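PDB 4IL7: putative uncharacterized protein from Sulfolobus turreted icosahedral virus, which is a structural protein of the viral capsid, probably part of the penton at its vertices, represented here by its C-terminal domain. Local coordinates for residues Y77-G82 with Y91-N96; L99-T104 with N132-I137; G109-I114 with L147-A152. The protein carries 1 engineered substitution. All coordinates share one frame; numbering follows the deposited sequence.

Interaction 1: Y77-G82 with Y91-N96; sequences YLIYSG and YTIPAN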
# COMPACT_ATOMS: atom_id res chain seq x y z
N TYR A 77 -0.15 -11.04 6.60
CA TYR A 77 -0.21 -10.21 7.81
C TYR A 77 -0.96 -8.93 7.42
O TYR A 77 -0.54 -8.20 6.52
CB TYR A 77 1.20 -9.82 8.28
CG TYR A 77 1.28 -9.01 9.61
CD1 TYR A 77 1.65 -9.65 10.81
CD2 TYR A 77 1.04 -7.60 9.68
CE1 TYR A 77 1.74 -8.94 12.01
CE2 TYR A 77 1.13 -6.90 10.89
CZ TYR A 77 1.48 -7.58 12.05
OH TYR A 77 1.58 -6.91 13.27
N LEU A 78 -2.08 -8.70 8.10
CA LEU A 78 -2.91 -7.52 7.85
C LEU A 78 -2.20 -6.30 8.38
O LEU A 78 -1.79 -6.20 9.56
CB LEU A 78 -4.26 -7.69 8.53
CG LEU A 78 -5.24 -6.50 8.42
CD1 LEU A 78 -5.59 -6.26 6.96
CD2 LEU A 78 -6.46 -6.77 9.22
N ILE A 79 -2.15 -5.23 7.54
CA ILE A 79 -1.58 -3.96 7.93
C ILE A 79 -2.66 -2.87 8.07
O ILE A 79 -2.65 -2.10 9.03
CB ILE A 79 -0.46 -3.53 6.96
CG1 ILE A 79 0.71 -4.53 7.04
CG2 ILE A 79 -0.00 -2.09 7.19
CD1 ILE A 79 1.72 -4.39 5.91
N TYR A 80 -3.57 -2.78 7.10
CA TYR A 80 -4.60 -1.72 7.13
C TYR A 80 -5.81 -2.15 6.29
O TYR A 80 -5.67 -2.75 5.23
CB TYR A 80 -4.08 -0.40 6.57
CG TYR A 80 -5.11 0.72 6.56
CD1 TYR A 80 -5.57 1.25 7.71
CD2 TYR A 80 -5.67 1.13 5.37
CE1 TYR A 80 -6.50 2.26 7.69
CE2 TYR A 80 -6.63 2.16 5.35
CZ TYR A 80 -7.03 2.73 6.51
OH TYR A 80 -7.99 3.75 6.57
N SER A 81 -6.99 -1.86 6.77
CA SER A 81 -8.20 -1.97 5.96
C SER A 81 -9.00 -0.73 6.17
O SER A 81 -9.34 -0.38 7.32
CB SER A 81 -9.00 -3.20 6.44
OG SER A 81 -10.25 -3.33 5.79
N GLY A 82 -9.44 -0.05 5.14
CA GLY A 82 -10.21 1.15 5.27
C GLY A 82 -10.75 1.65 3.94
O GLY A 82 -10.81 0.91 2.96
N TYR A 91 2.43 3.30 8.57
CA TYR A 91 2.43 1.89 8.98
C TYR A 91 3.81 1.34 8.80
O TYR A 91 4.52 1.75 7.88
CB TYR A 91 1.42 1.05 8.14
CG TYR A 91 0.05 1.62 8.26
CD1 TYR A 91 -0.73 1.35 9.34
CD2 TYR A 91 -0.40 2.50 7.32
CE1 TYR A 91 -1.99 1.95 9.50
CE2 TYR A 91 -1.61 3.11 7.45
CZ TYR A 91 -2.36 2.90 8.55
OH TYR A 91 -3.55 3.52 8.65
N THR A 92 4.16 0.37 9.63
CA THR A 92 5.43 -0.32 9.55
C THR A 92 5.24 -1.71 9.02
O THR A 92 4.40 -2.47 9.51
CB THR A 92 6.10 -0.39 10.94
OG1 THR A 92 6.36 0.94 11.37
CG2 THR A 92 7.43 -1.16 10.88
N ILE A 93 5.99 -2.07 8.01
CA ILE A 93 5.93 -3.40 7.47
C ILE A 93 6.80 -4.32 8.36
O ILE A 93 7.96 -4.02 8.59
CB ILE A 93 6.41 -3.36 6.01
CG1 ILE A 93 5.38 -2.55 5.18
CG2 ILE A 93 6.61 -4.75 5.46
CD1 ILE A 93 5.85 -2.13 3.82
N PRO A 94 6.24 -5.42 8.87
CA PRO A 94 6.92 -6.16 9.96
C PRO A 94 7.99 -7.15 9.54
O PRO A 94 8.78 -7.58 10.39
CB PRO A 94 5.76 -6.90 10.63
CG PRO A 94 4.83 -7.20 9.50
CD PRO A 94 4.88 -5.95 8.63
N ALA A 95 8.00 -7.56 8.28
CA ALA A 95 8.89 -8.62 7.84
C ALA A 95 9.31 -8.43 6.41
O ALA A 95 8.81 -7.56 5.71
CB ALA A 95 8.21 -9.97 8.00
N ASN A 96 10.29 -9.21 5.98
CA ASN A 96 10.60 -9.35 4.58
C ASN A 96 9.47 -10.09 3.88
O ASN A 96 8.93 -11.08 4.40
CB ASN A 96 11.91 -10.12 4.34
CG ASN A 96 13.15 -9.42 4.90
OD1 ASN A 96 13.16 -8.30 5.38
ND2 ASN A 96 14.25 -10.15 4.80

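Interaction 2: L99-T104 with N132-I137; sequences LIISIT and NKIPVI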
# COMPACT_ATOMS: atom_id res chain seq x y z
N LEU A 99 4.59 -6.70 -0.05
CA LEU A 99 3.51 -5.80 0.31
C LEU A 99 2.45 -5.84 -0.77
O LEU A 99 2.70 -5.65 -1.98
CB LEU A 99 4.01 -4.39 0.43
CG LEU A 99 2.99 -3.36 0.90
CD1 LEU A 99 2.55 -3.62 2.32
CD2 LEU A 99 3.57 -1.95 0.79
N ILE A 100 1.22 -6.13 -0.34
CA ILE A 100 0.08 -6.15 -1.23
C ILE A 100 -0.86 -5.01 -0.89
O ILE A 100 -1.33 -4.90 0.24
CB ILE A 100 -0.69 -7.50 -1.17
CG1 ILE A 100 0.23 -8.69 -1.34
CG2 ILE A 100 -1.83 -7.49 -2.16
CD1 ILE A 100 0.86 -8.76 -2.69
N ILE A 101 -1.17 -4.20 -1.88
CA ILE A 101 -2.12 -3.11 -1.78
C ILE A 101 -3.22 -3.44 -2.73
O ILE A 101 -3.02 -3.48 -3.96
CB ILE A 101 -1.51 -1.74 -2.11
CG1 ILE A 101 -0.23 -1.45 -1.25
CG2 ILE A 101 -2.56 -0.66 -1.88
CD1 ILE A 101 0.98 -1.58 -2.07
N SER A 102 -4.39 -3.75 -2.19
CA SER A 102 -5.58 -4.08 -3.01
C SER A 102 -6.52 -2.91 -2.98
O SER A 102 -7.09 -2.59 -1.94
CB SER A 102 -6.25 -5.33 -2.47
OG SER A 102 -7.39 -5.66 -3.23
N ILE A 103 -6.71 -2.23 -4.10
CA ILE A 103 -7.57 -1.05 -4.18
C ILE A 103 -8.77 -1.42 -5.00
O ILE A 103 -8.62 -1.85 -6.17
CB ILE A 103 -6.81 0.11 -4.85
CG1 ILE A 103 -5.49 0.46 -4.16
CG2 ILE A 103 -7.74 1.33 -4.90
CD1 ILE A 103 -5.65 0.96 -2.72
N THR A 104 -9.96 -1.37 -4.42
CA THR A 104 -11.17 -1.79 -5.12
C THR A 104 -12.13 -0.67 -5.18
O THR A 104 -12.29 0.12 -4.26
CB THR A 104 -11.73 -3.08 -4.54
OG1 THR A 104 -12.04 -2.94 -3.21
CG2 THR A 104 -10.70 -4.20 -4.73
N ASN A 132 -1.67 -4.73 -6.16
CA ASN A 132 -0.39 -4.06 -6.42
C ASN A 132 0.60 -4.75 -5.50
O ASN A 132 0.37 -4.78 -4.30
CB ASN A 132 -0.47 -2.58 -6.11
CG ASN A 132 -1.49 -1.86 -6.91
OD1 ASN A 132 -1.22 -1.26 -7.93
ND2 ASN A 132 -2.75 -1.86 -6.45
N LYS A 133 1.65 -5.33 -5.99
CA LYS A 133 2.58 -6.18 -5.22
C LYS A 133 3.98 -5.55 -5.32
O LYS A 133 4.52 -5.36 -6.43
CB LYS A 133 2.56 -7.57 -5.85
CG LYS A 133 3.41 -8.61 -5.19
CD LYS A 133 3.02 -10.00 -5.72
CE LYS A 133 3.86 -11.07 -5.08
NZ LYS A 133 3.42 -12.39 -5.62
N ILE A 134 4.57 -5.30 -4.16
CA ILE A 134 5.87 -4.65 -4.02
C ILE A 134 6.74 -5.42 -3.03
O ILE A 134 6.41 -5.59 -1.89
CB ILE A 134 5.71 -3.20 -3.50
CG1 ILE A 134 4.72 -2.39 -4.37
CG2 ILE A 134 7.05 -2.51 -3.41
CD1 ILE A 134 4.33 -1.00 -3.81
N PRO A 135 7.89 -5.94 -3.50
CA PRO A 135 8.85 -6.53 -2.56
C PRO A 135 9.34 -5.52 -1.55
O PRO A 135 9.68 -4.41 -1.92
CB PRO A 135 10.01 -6.96 -3.49
CG PRO A 135 9.44 -6.97 -4.84
CD PRO A 135 8.37 -5.95 -4.88
N VAL A 136 9.36 -5.90 -0.29
CA VAL A 136 9.75 -5.05 0.78
C VAL A 136 10.60 -5.81 1.84
O VAL A 136 10.49 -7.03 2.04
CB VAL A 136 8.54 -4.40 1.49
CG1 VAL A 136 7.83 -3.45 0.54
CG2 VAL A 136 7.57 -5.43 2.04
N ILE A 137 11.45 -5.06 2.53
CA ILE A 137 12.18 -5.62 3.65
C ILE A 137 11.57 -5.09 4.96
O ILE A 137 10.86 -4.07 5.04
CB ILE A 137 13.71 -5.41 3.55
CG1 ILE A 137 14.03 -4.01 3.96
CG2 ILE A 137 14.17 -5.61 2.10
CD1 ILE A 137 15.51 -3.75 3.94

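Interaction 3: G109-I114 with L147-A152; sequences GNIGQI and LTSSSA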
# COMPACT_ATOMS: atom_id res chain seq x y z
N GLY A 109 -8.15 0.45 -13.52
CA GLY A 109 -7.03 1.23 -14.08
C GLY A 109 -6.22 1.99 -13.04
O GLY A 109 -6.26 1.66 -11.87
N ASN A 110 -5.47 2.98 -13.49
CA ASN A 110 -4.64 3.73 -12.58
C ASN A 110 -5.53 4.41 -11.55
O ASN A 110 -6.56 5.00 -11.87
CB ASN A 110 -3.79 4.74 -13.32
CG ASN A 110 -2.69 4.07 -14.13
OD1 ASN A 110 -2.10 3.09 -13.75
ND2 ASN A 110 -2.50 4.56 -15.35
N ILE A 111 -5.06 4.43 -10.30
CA ILE A 111 -5.87 4.96 -9.19
C ILE A 111 -5.09 5.86 -8.18
O ILE A 111 -5.73 6.46 -7.34
CB ILE A 111 -6.58 3.78 -8.48
CG1 ILE A 111 -7.75 4.18 -7.56
CG2 ILE A 111 -5.64 2.87 -7.73
CD1 ILE A 111 -8.74 5.13 -8.13
N GLY A 112 -3.78 5.90 -8.25
CA GLY A 112 -3.02 6.76 -7.36
C GLY A 112 -1.60 6.34 -7.18
O GLY A 112 -0.99 5.80 -8.09
N GLN A 113 -1.11 6.63 -5.97
CA GLN A 113 0.30 6.57 -5.62
C GLN A 113 0.46 6.11 -4.20
O GLN A 113 -0.37 6.45 -3.37
CB GLN A 113 1.00 7.92 -5.75
CG GLN A 113 1.14 8.45 -7.16
CD GLN A 113 2.19 9.55 -7.20
OE1 GLN A 113 2.53 10.20 -6.13
NE2 GLN A 113 2.83 9.65 -8.34
N ILE A 114 1.56 5.41 -3.93
CA ILE A 114 2.00 5.09 -2.56
C ILE A 114 3.46 5.42 -2.45
O ILE A 114 4.24 5.22 -3.35
CB ILE A 114 1.70 3.60 -2.16
CG1 ILE A 114 1.88 3.33 -0.68
CG2 ILE A 114 2.43 2.65 -3.06
CD1 ILE A 114 1.36 1.94 -0.23
N LEU A 147 -5.08 8.55 -3.53
CA LEU A 147 -5.93 8.02 -4.58
C LEU A 147 -6.68 9.11 -5.26
O LEU A 147 -7.02 10.13 -4.62
CB LEU A 147 -6.87 6.92 -4.10
CG LEU A 147 -6.28 5.80 -3.28
CD1 LEU A 147 -7.33 4.80 -2.92
CD2 LEU A 147 -5.11 5.11 -3.97
N THR A 148 -7.02 8.85 -6.54
CA THR A 148 -7.77 9.86 -7.31
C THR A 148 -9.27 9.75 -7.15
O THR A 148 -10.01 10.66 -7.56
CB THR A 148 -7.35 9.82 -8.78
OG1 THR A 148 -7.59 8.50 -9.30
CG2 THR A 148 -5.89 10.21 -8.92
N SER A 149 -9.78 8.64 -6.62
CA SER A 149 -11.19 8.50 -6.33
C SER A 149 -11.37 7.52 -5.18
O SER A 149 -10.53 6.65 -4.91
CB SER A 149 -12.00 8.15 -7.54
OG SER A 149 -11.73 6.91 -7.95
N SER A 150 -12.43 7.72 -4.42
CA SER A 150 -12.64 6.96 -3.22
C SER A 150 -12.76 5.48 -3.53
O SER A 150 -13.48 5.02 -4.41
CB SER A 150 -13.89 7.43 -2.55
OG SER A 150 -14.10 6.86 -1.27
N SER A 151 -12.08 4.76 -2.71
CA SER A 151 -11.92 3.32 -2.87
C SER A 151 -11.90 2.59 -1.57
O SER A 151 -11.61 3.16 -0.52
CB SER A 151 -10.61 3.03 -3.59
OG SER A 151 -10.51 3.74 -4.83
N ALA A 152 -12.08 1.29 -1.62
CA ALA A 152 -11.75 0.40 -0.51
C ALA A 152 -10.25 0.12 -0.58
O ALA A 152 -9.75 -0.20 -1.68
CB ALA A 152 -12.57 -0.87 -0.59
O HOH W 1 -6.08 7.86 -11.38

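Interaction 1: Y77-G82 with Y91-N96
I79 and Y80, at a classic beta bulge in strand 76-83, pack on Y91 at the edge of a beta sandwich. Strand 76-83 is outermost in one sheet and 86-92 is outermost in the other. The segments run nearly antiparallel. No hydrogen bond joins them, so side chains make the contact. The bulge lies opposite I155, and both I79 and Y80 direct their CB toward 91-96. I79 CG2 packs on Y91 CB at 3.6 Å and lies obliquely to the ring. I79 CD1 meets I93 CG1 at 4.2 Å. The Y80 and Y91 rings are tilted by 37°, with centroids 5.3 Å apart, neither stacked nor edge-to-face. Y80 CB sits over one Y91 face, toward the rim. The Y91 hydroxyl OH comes within 3.2 Å of Y80 CD1. At the other end, Y77 and P94 form a CH-pi contact. With CG anti to the backbone N (chi1 -176°), Y77 turns one ring face to P94. P94 CG lies over the middle of the Y77 ring, 3.9 Å from its centroid. E157 also touches P94. Side-chain packing between strand 76-83 of one sheet and the end of strand 86-92, with the loop after it, fits a beta sandwich of the partial jelly-roll kind.

Interaction 2: L99-T104 with N132-I137
L99, I100 and I101 pair with I134, K133 and N132 as neighbouring antiparallel strands in one sheet of the jelly-roll-like sandwich. Strand 130-136 is outermost in this sheet, and strand 150-158 lies on the other side of 97-104. Backbone bonds set the register. L99 and I134 exchange two, with L99 N 2.8 Å from I134 O. I101 N donates to N132 O, and N132 N returns a bond to I101 O. Between these pairs, I100 and K133 form a non-hydrogen-bonded pair. CA-H...O contacts add to the pairing: K133 CA lies 3.3 Å from L99 O, and I100 CA approaches N132 O.

Apolar contacts fall on both faces. On the face of I100 and K133 the two side chains run side by side. I100 CD1 reaches K133 CG at 3.6 Å, and the extended lysine also makes a cation-pi contact with Y98. On the other face, I101 CD1 meets I134 CD1 at 3.8 Å. L99 CB touches V136 CG1 at 3.9 Å. M145 and L116 of the opposing sheet cover I101 and L99 respectively.

One side chain adds a polar bond. N132 ND2 donates to I101 O over 3.0 Å, nearly straight (168°), and also to Q128 O. I101 O thus accepts both ND2 and N of N132, which approach from opposite faces of its carbonyl plane.

Interaction 3: G109-I114 with L147-A152
I111 reaches across to L147, T148, S149 and S151, and its branches divide the work. From CB, the CG2 methyl turns to L147, where CD2 is a loose neighbour at 4.4 Å. The other branch starts with CG1 anti to the backbone N (chi1 -164°), which brings CG1 beside S151 OG at 3.9 Å. The tip, CD1, ends among hydroxyls: S149 OG is 3.5 Å away from I111 CD1 and T148 OG1 is 3.7 Å away. I103, L127 and N105 also touch this side chain.

The backbone of I111 is held at the same place. T148 N donates to I111 O over 2.8 Å. L147 CA adds a CA-H...O contact to the same oxygen at 3.2 Å.

I111 and G112 form a classic beta bulge opposite L127, in the sheet that also holds strand 141-147. L147 ends that strand. The chain then turns a corner at T148 and S149, and strand 150-158 belongs to the other sheet of the sandwich. The bulge therefore meets the point where the chain crosses between sheets. G112 and L147 are an antiparallel non-hydrogen-bonded pair. With no side chain on G112, their CA atoms come to 4.2 Å.

Polar groups line the corner. A water donates to N110 O and is hydrogen-bonded to T148 OG1, bridging the segments. S151 OG donates to S149 O from above its carbonyl plane and is also bonded to N105 ND2. S149 N is buried here and has no hydrogen-bonding partner in the model.

In the fold
The three contacts lie in one beta sandwich of two four-stranded antiparallel sheets. Interaction 2 is a strand pairing inside one sheet. Interaction 1 packs the two sheets against each other. Interaction 3 pairs strand 110-118 with the end of 141-147 and reaches strand 150-158 of the other sheet. Interactions 1 and 3 lie on opposite sides of the chain's centre, about 19 Å apart between centres. Interaction 2 is centred about 10 Å from interaction 1 and 13 Å from interaction 3. It touches both: I93 packs on V136 and L99, and I103 packs on I111 and S151. Along the chain interaction 1 closes first, while the segments of interactions 2 and 3 alternate. All three fall within the single beta-sandwich domain of this capsid protein.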